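PDB 5LBD: copper-transporting ATPase PAA1, chloroplastic from Arabidopsis thaliana, which transports monovalent copper across the plastid envelope into the stroma, using the energy of ATP hydrolysis. Local coordinates for residues Thr59-Phe67 / Ala75-Arg83; Lys82-Val92 / Val116-Leu124. The protein carries 2 engineered substitutions. All coordinates share one frame; numbering follows the deposited sequence.

In the fold
Both contacts lie in the nucleotide-binding (N) domain of this P-type ATPase, and both use its antiparallel sheet. Interaction 2 sits near the middle of the chain and joins two neighbouring central strands, 82-87 and 115-120, by paired backbone bonds, with mostly buried side chains on both faces. Interaction 1 lies farther out, where the loop before strand 68-70 settles against strand 74-79; two hydrogen bonds hold it, one through a threonine hydroxyl, along with small apolar contacts. The two share Lys82 and Arg83 and adjoin in the sheet, where Ala75 bonds to Val86 and to Trp91. Glu63 lies near the Val79-Lys82 turn in interaction 1; Arg83 and Asp121 meet, with waters, at the Val120-Thr123 turn in interaction 2.

Interaction 1 of 2, residues Thr59-Phe67 / Ala75-Arg83; sequences TMKAEDGTF and AVAIVNNKR
Thr66 and Ile78 cross at about a right angle where the loop 59-67 comes down on strand 74-79. Thr66 is modelled in two conformers; in the one described here OG1 stands between the backbone N and the carbonyl carbon (chi1 67°), turned to the strand. Ile78 N donates to Thr66 OG1 at 3.1 Å, almost straight, with 171° at the hydrogen. The hydroxyl gives its proton to Glu63 O, 2.9 Å from Thr66 OG1, an oxygen that also accepts from Thr66 N, so one side chain ties the type II turn Glu63-Thr66 to the strand. Ile78 O is gripped too: Glu63 N reaches it at 2.7 Å, nearly along the C=O axis, and Ala62 CA approaches Ile78 O at 3.1 Å as a C-H donor.

The partner strand belongs to a beta hairpin with a two-residue loop, Asn80-Asn81, its strands 74-79 and 82-87 joined by the type I' turn Val79-Lys82, in which Lys82 NZ folds back to Asn80 O. Loop 59-67 follows helix 43-52 and runs into the outermost strand 68-70, whose Thr68 bonds to Val76.

Glu63 extends from the turn with its chain obliquely across Ile78, and its carboxylate carbon CD rests 3.4 Å from Ile78 CG2. Beyond that methyl the carboxylate meets the amide of Asn81 with the two planes 89° apart, Glu63 OE1 3.5 Å from Asn81 ND2. Farther along the strand, Ala62 CB abuts Ala77 CB at 3.7 Å, and the Phe67 ring leans obliquely on the methyl of Ala75, its CE1 3.7 Å from Ala75 CB. Back at the hairpin turn, selenomethionine Met60, in the conformer described, lays its CB beside Val79 CG1 and crosses Asn80 at about a right angle before running on to Met31 and Leu32 of helix 26-37.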
loop_
_atom_site.group_PDB
_atom_site.type_symbol
_atom_site.label_atom_id
_atom_site.label_comp_id
_atom_site.label_asym_id
_atom_site.label_seq_id
_atom_site.Cartn_x
_atom_site.Cartn_y
_atom_site.Cartn_z
ATOM N N THR A 59 1.617 7.430 14.875
ATOM C CA THR A 59 2.060 6.644 13.734
ATOM C C THR A 59 1.763 5.165 13.952
ATOM O O THR A 59 2.134 4.588 14.980
ATOM C CB THR A 59 3.563 6.840 13.512
ATOM O OG1 THR A 59 4.295 6.245 14.596
ATOM C CG2 THR A 59 3.919 8.331 13.419
HETATM N N MSE A 60 1.062 4.571 12.991
HETATM C CA MSE A 60 0.924 3.128 12.896
HETATM C C MSE A 60 2.262 2.539 12.525
HETATM O O MSE A 60 2.952 3.088 11.663
HETATM C CB MSE A 60 -0.086 2.737 11.832
HETATM C CG MSE A 60 -1.411 3.447 11.900
HETATM SE SE MSE A 60 -2.388 2.993 10.282
HETATM C CE MSE A 60 -4.029 4.013 10.562
ATOM N N LYS A 61 2.628 1.425 13.147
ATOM C CA LYS A 61 3.879 0.763 12.823
ATOM C C LYS A 61 3.647 -0.703 12.498
ATOM O O LYS A 61 2.747 -1.356 13.041
ATOM C CB LYS A 61 4.884 0.879 13.981
ATOM C CG LYS A 61 5.906 2.003 13.807
ATOM C CD LYS A 61 6.973 2.019 14.924
ATOM C CE LYS A 61 6.459 2.706 16.195
ATOM N NZ LYS A 61 7.555 3.167 17.129
ATOM N N ALA A 62 4.477 -1.206 11.599
ATOM C CA ALA A 62 4.541 -2.627 11.349
ATOM C C ALA A 62 5.053 -3.350 12.588
ATOM O O ALA A 62 5.907 -2.844 13.322
ATOM C CB ALA A 62 5.452 -2.907 10.150
ATOM N N GLU A 63 4.545 -4.548 12.790
ATOM C CA GLU A 63 5.050 -5.369 13.895
ATOM C C GLU A 63 6.491 -5.754 13.607
ATOM O O GLU A 63 6.836 -6.109 12.522
ATOM C CB GLU A 63 4.214 -6.626 14.202
ATOM C CG GLU A 63 2.808 -6.350 14.634
ATOM C CD GLU A 63 1.998 -7.629 14.966
ATOM O OE1 GLU A 63 0.881 -7.513 15.497
ATOM O OE2 GLU A 63 2.493 -8.741 14.659
ATOM N N ASP A 64 7.311 -5.750 14.642
ATOM C CA ASP A 64 8.718 -6.078 14.471
ATOM C C ASP A 64 8.878 -7.457 13.857
ATOM O O ASP A 64 8.217 -8.419 14.265
ATOM C CB ASP A 64 9.438 -6.021 15.815
ATOM C CG ASP A 64 9.304 -4.676 16.489
ATOM O OD1 ASP A 64 8.952 -3.692 15.800
ATOM O OD2 ASP A 64 9.564 -4.607 17.712
ATOM N N GLY A 65 9.732 -7.546 12.845
ATOM C CA GLY A 65 10.050 -8.806 12.222
ATOM C C GLY A 65 9.037 -9.341 11.225
ATOM O O GLY A 65 9.242 -10.439 10.702
ATOM N N THR A 66 7.944 -8.620 10.942
ATOM C CA THR A 66 6.933 -9.117 10.019
ATOM C C THR A 66 7.090 -8.588 8.598
ATOM O O THR A 66 6.392 -9.062 7.706
ATOM C CB THR A 66 5.516 -8.775 10.503
ATOM O OG1 THR A 66 5.313 -7.354 10.452
ATOM C CG2 THR A 66 5.293 -9.299 11.916
ATOM N N PHE A 67 7.962 -7.618 8.357
ATOM C CA PHE A 67 8.145 -7.112 7.005
ATOM C C PHE A 67 8.773 -8.175 6.115
ATOM O O PHE A 67 9.786 -8.774 6.480
ATOM C CB PHE A 67 9.033 -5.870 7.004
ATOM C CG PHE A 67 9.329 -5.378 5.630
ATOM C CD1 PHE A 67 8.441 -4.559 4.980
ATOM C CD2 PHE A 67 10.479 -5.784 4.963
ATOM C CE1 PHE A 67 8.685 -4.111 3.707
ATOM C CE2 PHE A 67 10.726 -5.345 3.664
ATOM C CZ PHE A 67 9.824 -4.522 3.040
ATOM N N ALA A 75 5.422 -6.134 -1.103
ATOM C CA ALA A 75 5.791 -6.256 0.293
ATOM C C ALA A 75 4.550 -6.474 1.135
ATOM O O ALA A 75 3.420 -6.220 0.703
ATOM C CB ALA A 75 6.540 -5.012 0.791
ATOM N N VAL A 76 4.778 -6.950 2.355
ATOM C CA VAL A 76 3.715 -7.211 3.320
ATOM C C VAL A 76 4.277 -7.022 4.721
ATOM O O VAL A 76 5.464 -7.268 4.973
ATOM C CB VAL A 76 3.137 -8.636 3.116
ATOM C CG1 VAL A 76 4.210 -9.671 3.216
ATOM C CG2 VAL A 76 1.986 -8.931 4.108
ATOM N N ALA A 77 3.430 -6.566 5.643
ATOM C CA ALA A 77 3.777 -6.528 7.054
ATOM C C ALA A 77 2.471 -6.587 7.818
ATOM O O ALA A 77 1.390 -6.426 7.248
ATOM C CB ALA A 77 4.606 -5.276 7.405
ATOM N N ILE A 78 2.564 -6.827 9.106
ATOM C CA ILE A 78 1.412 -6.711 9.979
ATOM C C ILE A 78 1.415 -5.301 10.531
ATOM O O ILE A 78 2.377 -4.877 11.168
ATOM C CB ILE A 78 1.444 -7.740 11.105
ATOM C CG1 ILE A 78 1.549 -9.146 10.520
ATOM C CG2 ILE A 78 0.221 -7.614 12.020
ATOM C CD1 ILE A 78 0.393 -9.549 9.676
ATOM N N VAL A 79 0.313 -4.593 10.324
ATOM C CA VAL A 79 0.164 -3.238 10.838
ATOM C C VAL A 79 -1.099 -3.210 11.668
ATOM O O VAL A 79 -2.181 -3.505 11.151
ATOM C CB VAL A 79 0.103 -2.216 9.697
ATOM C CG1 VAL A 79 0.004 -0.800 10.243
ATOM C CG2 VAL A 79 1.294 -2.355 8.822
ATOM N N ASN A 80 -0.956 -2.883 12.949
ATOM C CA ASN A 80 -2.071 -2.878 13.884
ATOM C C ASN A 80 -2.963 -4.091 13.662
ATOM O O ASN A 80 -4.170 -3.983 13.452
ATOM C CB ASN A 80 -2.863 -1.580 13.765
ATOM C CG ASN A 80 -2.070 -0.358 14.249
ATOM O OD1 ASN A 80 -1.040 -0.490 14.919
ATOM N ND2 ASN A 80 -2.562 0.838 13.919
ATOM N N ASN A 81 -2.339 -5.268 13.684
ATOM C CA ASN A 81 -3.019 -6.553 13.634
ATOM C C ASN A 81 -3.666 -6.850 12.287
ATOM O O ASN A 81 -4.501 -7.760 12.190
ATOM C CB ASN A 81 -4.067 -6.672 14.736
ATOM C CG ASN A 81 -3.450 -6.748 16.100
ATOM O OD1 ASN A 81 -3.776 -5.969 16.990
ATOM N ND2 ASN A 81 -2.544 -7.702 16.276
ATOM N N LYS A 82 -3.304 -6.125 11.236
ATOM C CA LYS A 82 -3.823 -6.393 9.906
ATOM C C LYS A 82 -2.689 -6.793 8.987
ATOM O O LYS A 82 -1.603 -6.218 9.054
ATOM C CB LYS A 82 -4.546 -5.159 9.341
ATOM C CG LYS A 82 -5.790 -4.800 10.106
ATOM C CD LYS A 82 -6.304 -3.442 9.672
ATOM C CE LYS A 82 -5.556 -2.306 10.362
ATOM N NZ LYS A 82 -5.815 -2.309 11.825
ATOM N N ARG A 83 -2.956 -7.736 8.069
ATOM C CA ARG A 83 -1.983 -8.088 7.037
ATOM C C ARG A 83 -2.117 -7.102 5.885
ATOM O O ARG A 83 -3.086 -7.159 5.123
ATOM C CB ARG A 83 -2.209 -9.510 6.526
ATOM C CG ARG A 83 -2.355 -10.555 7.614
ATOM C CD ARG A 83 -2.433 -12.013 7.047
ATOM N NE ARG A 83 -3.631 -12.278 6.234
ATOM C CZ ARG A 83 -3.688 -12.128 4.911
ATOM N NH1 ARG A 83 -2.615 -11.721 4.222
ATOM N NH2 ARG A 83 -4.830 -12.390 4.275
#

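Interaction 2 of 2, residues Lys82-Val92 / Val116-Leu124; sequences KRVTVGTLEWV and VYIGVDNTL
Leu89 of helix 89-94 lies over one face of the Tyr117 ring, Leu89 CB 4.0 Å from the centroid (CH-pi), with Gly87 O in plane at the ring's edge. A serine in place of Tyr117 would probably leave Leu89 without its packing face and open a gap between helix and sheet. Thr88 is the helix N-cap, its OG1 accepting from Trp91 N. Strands 82-87 and 116-120, central in the N-domain's antiparallel sheet, form the hydrogen-bonded pairs Gly87-Tyr117 and Thr85-Gly119. Thr85 OG1, between its backbone N and carbonyl carbon (chi1 53°), is turned to Gly119 N, a weak bond; a beta carbon at Gly119 would strike OG1 as placed here. On the other face Val86 CG1 meets Ile118 CD1 at 3.8 Å, beneath helix 26-37.

Packing gives way to water at the type II' hairpin turn Val120-Thr123. Arg83 N donates to Asp121 OD1 at 2.9 Å; the guanidinium, NH2 bonded to His95 O, lies over Asp121 CA. One water bridges Arg83 O and Asp121 O; another accepts from Arg83 NE. Asp121 OD1 lies well out of the guanidinium plane with no N-H aimed at it, so the carboxylate serves Arg83 N, and the charges probably attract only through space, weakened by water.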
loop_
_atom_site.group_PDB
_atom_site.type_symbol
_atom_site.label_atom_id
_atom_site.label_comp_id
_atom_site.label_asym_id
_atom_site.label_seq_id
_atom_site.Cartn_x
_atom_site.Cartn_y
_atom_site.Cartn_z
ATOM N N LYS A 82 -3.304 -6.125 11.236
ATOM C CA LYS A 82 -3.823 -6.393 9.906
ATOM C C LYS A 82 -2.689 -6.793 8.987
ATOM O O LYS A 82 -1.603 -6.218 9.054
ATOM C CB LYS A 82 -4.546 -5.159 9.341
ATOM C CG LYS A 82 -5.790 -4.800 10.106
ATOM C CD LYS A 82 -6.304 -3.442 9.672
ATOM C CE LYS A 82 -5.556 -2.306 10.362
ATOM N NZ LYS A 82 -5.815 -2.309 11.825
ATOM N N ARG A 83 -2.956 -7.736 8.069
ATOM C CA ARG A 83 -1.983 -8.088 7.037
ATOM C C ARG A 83 -2.117 -7.102 5.885
ATOM O O ARG A 83 -3.086 -7.159 5.123
ATOM C CB ARG A 83 -2.209 -9.510 6.526
ATOM C CG ARG A 83 -2.355 -10.555 7.614
ATOM C CD ARG A 83 -2.433 -12.013 7.047
ATOM N NE ARG A 83 -3.631 -12.278 6.234
ATOM C CZ ARG A 83 -3.688 -12.128 4.911
ATOM N NH1 ARG A 83 -2.615 -11.721 4.222
ATOM N NH2 ARG A 83 -4.830 -12.390 4.275
ATOM N N VAL A 84 -1.138 -6.218 5.737
ATOM C CA VAL A 84 -1.203 -5.123 4.775
ATOM C C VAL A 84 -0.212 -5.439 3.667
ATOM O O VAL A 84 0.980 -5.600 3.935
ATOM C CB VAL A 84 -0.901 -3.764 5.419
ATOM C CG1 VAL A 84 -0.909 -2.678 4.361
ATOM C CG2 VAL A 84 -1.910 -3.451 6.489
ATOM N N THR A 85 -0.698 -5.532 2.432
ATOM C CA THR A 85 0.134 -5.809 1.275
ATOM C C THR A 85 0.211 -4.569 0.406
ATOM O O THR A 85 -0.755 -3.822 0.270
ATOM C CB THR A 85 -0.406 -6.958 0.437
ATOM O OG1 THR A 85 -1.773 -6.690 0.117
ATOM C CG2 THR A 85 -0.298 -8.238 1.218
ATOM N N VAL A 86 1.365 -4.378 -0.220
ATOM C CA VAL A 86 1.638 -3.271 -1.114
ATOM C C VAL A 86 2.363 -3.847 -2.319
ATOM O O VAL A 86 3.500 -4.316 -2.184
ATOM C CB VAL A 86 2.495 -2.195 -0.463
ATOM C CG1 VAL A 86 2.676 -1.081 -1.389
ATOM C CG2 VAL A 86 1.877 -1.715 0.856
ATOM N N GLY A 87 1.727 -3.838 -3.483
ATOM C CA GLY A 87 2.406 -4.389 -4.643
ATOM C C GLY A 87 1.522 -4.560 -5.845
ATOM O O GLY A 87 0.552 -3.821 -6.032
ATOM N N THR A 88 1.919 -5.489 -6.711
ATOM C CA THR A 88 1.133 -5.736 -7.900
ATOM C C THR A 88 -0.235 -6.307 -7.534
ATOM O O THR A 88 -0.455 -6.839 -6.446
ATOM C CB THR A 88 1.811 -6.755 -8.828
ATOM O OG1 THR A 88 1.883 -8.010 -8.157
ATOM C CG2 THR A 88 3.191 -6.314 -9.229
ATOM N N LEU A 89 -1.138 -6.253 -8.506
ATOM C CA LEU A 89 -2.443 -6.872 -8.318
ATOM C C LEU A 89 -2.300 -8.365 -8.038
ATOM O O LEU A 89 -2.986 -8.907 -7.162
ATOM C CB LEU A 89 -3.299 -6.621 -9.548
ATOM C CG LEU A 89 -4.724 -7.181 -9.503
ATOM C CD1 LEU A 89 -5.476 -6.587 -8.311
ATOM C CD2 LEU A 89 -5.459 -6.928 -10.787
ATOM N N GLU A 90 -1.375 -9.032 -8.737
ATOM C CA GLU A 90 -1.142 -10.459 -8.505
ATOM C C GLU A 90 -0.691 -10.709 -7.083
ATOM O O GLU A 90 -1.126 -11.680 -6.451
ATOM C CB GLU A 90 -0.095 -11.018 -9.477
ATOM C CG GLU A 90 -0.363 -10.738 -10.945
ATOM C CD GLU A 90 0.359 -9.455 -11.432
ATOM O OE1 GLU A 90 -0.231 -8.350 -11.326
ATOM O OE2 GLU A 90 1.530 -9.544 -11.896
ATOM N N TRP A 91 0.187 -9.842 -6.562
ATOM C CA TRP A 91 0.714 -9.987 -5.206
ATOM C C TRP A 91 -0.385 -9.873 -4.165
ATOM O O TRP A 91 -0.483 -10.691 -3.246
ATOM C CB TRP A 91 1.782 -8.915 -4.974
ATOM C CG TRP A 91 2.307 -8.747 -3.622
ATOM C CD1 TRP A 91 1.988 -7.765 -2.731
ATOM C CD2 TRP A 91 3.311 -9.552 -2.999
ATOM N NE1 TRP A 91 2.721 -7.926 -1.586
ATOM C CE2 TRP A 91 3.549 -9.016 -1.728
ATOM C CE3 TRP A 91 4.024 -10.679 -3.397
ATOM C CZ2 TRP A 91 4.488 -9.556 -0.848
ATOM C CZ3 TRP A 91 4.962 -11.228 -2.521
ATOM C CH2 TRP A 91 5.176 -10.679 -1.259
ATOM N N VAL A 92 -1.244 -8.873 -4.295
ATOM C CA VAL A 92 -2.250 -8.687 -3.269
ATOM C C VAL A 92 -3.315 -9.769 -3.351
ATOM O O VAL A 92 -3.863 -10.177 -2.325
ATOM C CB VAL A 92 -2.840 -7.270 -3.369
ATOM C CG1 VAL A 92 -1.712 -6.219 -3.269
ATOM C CG2 VAL A 92 -3.671 -7.089 -4.629
ATOM N N VAL A 116 0.390 0.907 -7.636
ATOM C CA VAL A 116 0.461 -0.196 -6.687
ATOM C C VAL A 116 -0.922 -0.442 -6.103
ATOM O O VAL A 116 -1.774 0.453 -6.031
ATOM C CB VAL A 116 1.505 0.059 -5.576
ATOM C CG1 VAL A 116 2.833 0.439 -6.201
ATOM C CG2 VAL A 116 1.048 1.138 -4.628
ATOM N N TYR A 117 -1.157 -1.689 -5.730
ATOM C CA TYR A 117 -2.384 -2.115 -5.090
ATOM C C TYR A 117 -2.112 -2.350 -3.610
ATOM O O TYR A 117 -1.013 -2.769 -3.223
ATOM C CB TYR A 117 -2.942 -3.376 -5.751
ATOM C CG TYR A 117 -3.466 -3.122 -7.163
ATOM C CD1 TYR A 117 -2.619 -3.078 -8.229
ATOM C CD2 TYR A 117 -4.802 -2.834 -7.374
ATOM C CE1 TYR A 117 -3.074 -2.809 -9.522
ATOM C CE2 TYR A 117 -5.276 -2.587 -8.674
ATOM C CZ TYR A 117 -4.387 -2.569 -9.726
ATOM O OH TYR A 117 -4.790 -2.310 -11.009
ATOM N N ILE A 118 -3.140 -2.134 -2.814
ATOM C CA ILE A 118 -3.093 -2.270 -1.374
ATOM C C ILE A 118 -4.131 -3.294 -0.960
ATOM O O ILE A 118 -5.328 -3.128 -1.236
ATOM C CB ILE A 118 -3.364 -0.943 -0.668
ATOM C CG1 ILE A 118 -2.488 0.181 -1.240
ATOM C CG2 ILE A 118 -3.134 -1.119 0.813
ATOM C CD1 ILE A 118 -1.025 -0.091 -1.202
ATOM N N GLY A 119 -3.678 -4.352 -0.286
ATOM C CA GLY A 119 -4.576 -5.286 0.356
ATOM C C GLY A 119 -4.531 -5.104 1.862
ATOM O O GLY A 119 -3.475 -4.798 2.440
ATOM N N VAL A 120 -5.669 -5.344 2.500
ATOM C CA VAL A 120 -5.777 -5.338 3.955
ATOM C C VAL A 120 -6.538 -6.593 4.330
ATOM O O VAL A 120 -7.721 -6.726 3.996
ATOM C CB VAL A 120 -6.476 -4.085 4.500
ATOM C CG1 VAL A 120 -6.457 -4.127 5.990
ATOM C CG2 VAL A 120 -5.738 -2.866 4.035
ATOM N N ASP A 121 -5.839 -7.551 4.940
ATOM C CA ASP A 121 -6.393 -8.879 5.191
ATOM C C ASP A 121 -6.955 -9.445 3.882
ATOM O O ASP A 121 -6.200 -9.596 2.915
ATOM C CB ASP A 121 -7.430 -8.813 6.320
ATOM C CG ASP A 121 -6.781 -8.559 7.700
ATOM O OD1 ASP A 121 -5.612 -8.970 7.915
ATOM O OD2 ASP A 121 -7.435 -7.955 8.579
ATOM N N ASN A 122 -8.247 -9.778 3.810
ATOM C CA ASN A 122 -8.777 -10.377 2.593
ATOM C C ASN A 122 -9.469 -9.368 1.688
ATOM O O ASN A 122 -10.199 -9.763 0.778
ATOM C CB ASN A 122 -9.700 -11.531 2.944
ATOM C CG ASN A 122 -8.924 -12.758 3.399
ATOM O OD1 ASN A 122 -8.886 -13.080 4.585
ATOM N ND2 ASN A 122 -8.292 -13.441 2.454
ATOM N N THR A 123 -9.211 -8.076 1.883
ATOM C CA THR A 123 -9.882 -7.018 1.139
ATOM C C THR A 123 -8.904 -6.311 0.214
ATOM O O THR A 123 -7.792 -5.946 0.623
ATOM C CB THR A 123 -10.519 -6.019 2.095
ATOM O OG1 THR A 123 -11.513 -6.692 2.865
ATOM C CG2 THR A 123 -11.167 -4.893 1.324
ATOM N N LEU A 124 -9.309 -6.127 -1.037
ATOM C CA LEU A 124 -8.556 -5.252 -1.928
ATOM C C LEU A 124 -8.999 -3.849 -1.573
ATOM O O LEU A 124 -10.141 -3.467 -1.829
ATOM C CB LEU A 124 -8.833 -5.582 -3.390
ATOM C CG LEU A 124 -8.222 -4.709 -4.459
ATOM C CD1 LEU A 124 -6.727 -4.706 -4.336
ATOM C CD2 LEU A 124 -8.628 -5.226 -5.836
HETATM O O HOH W 1 -3.464 -9.149 2.744
HETATM O O HOH W 2 -5.408 -12.352 8.441
#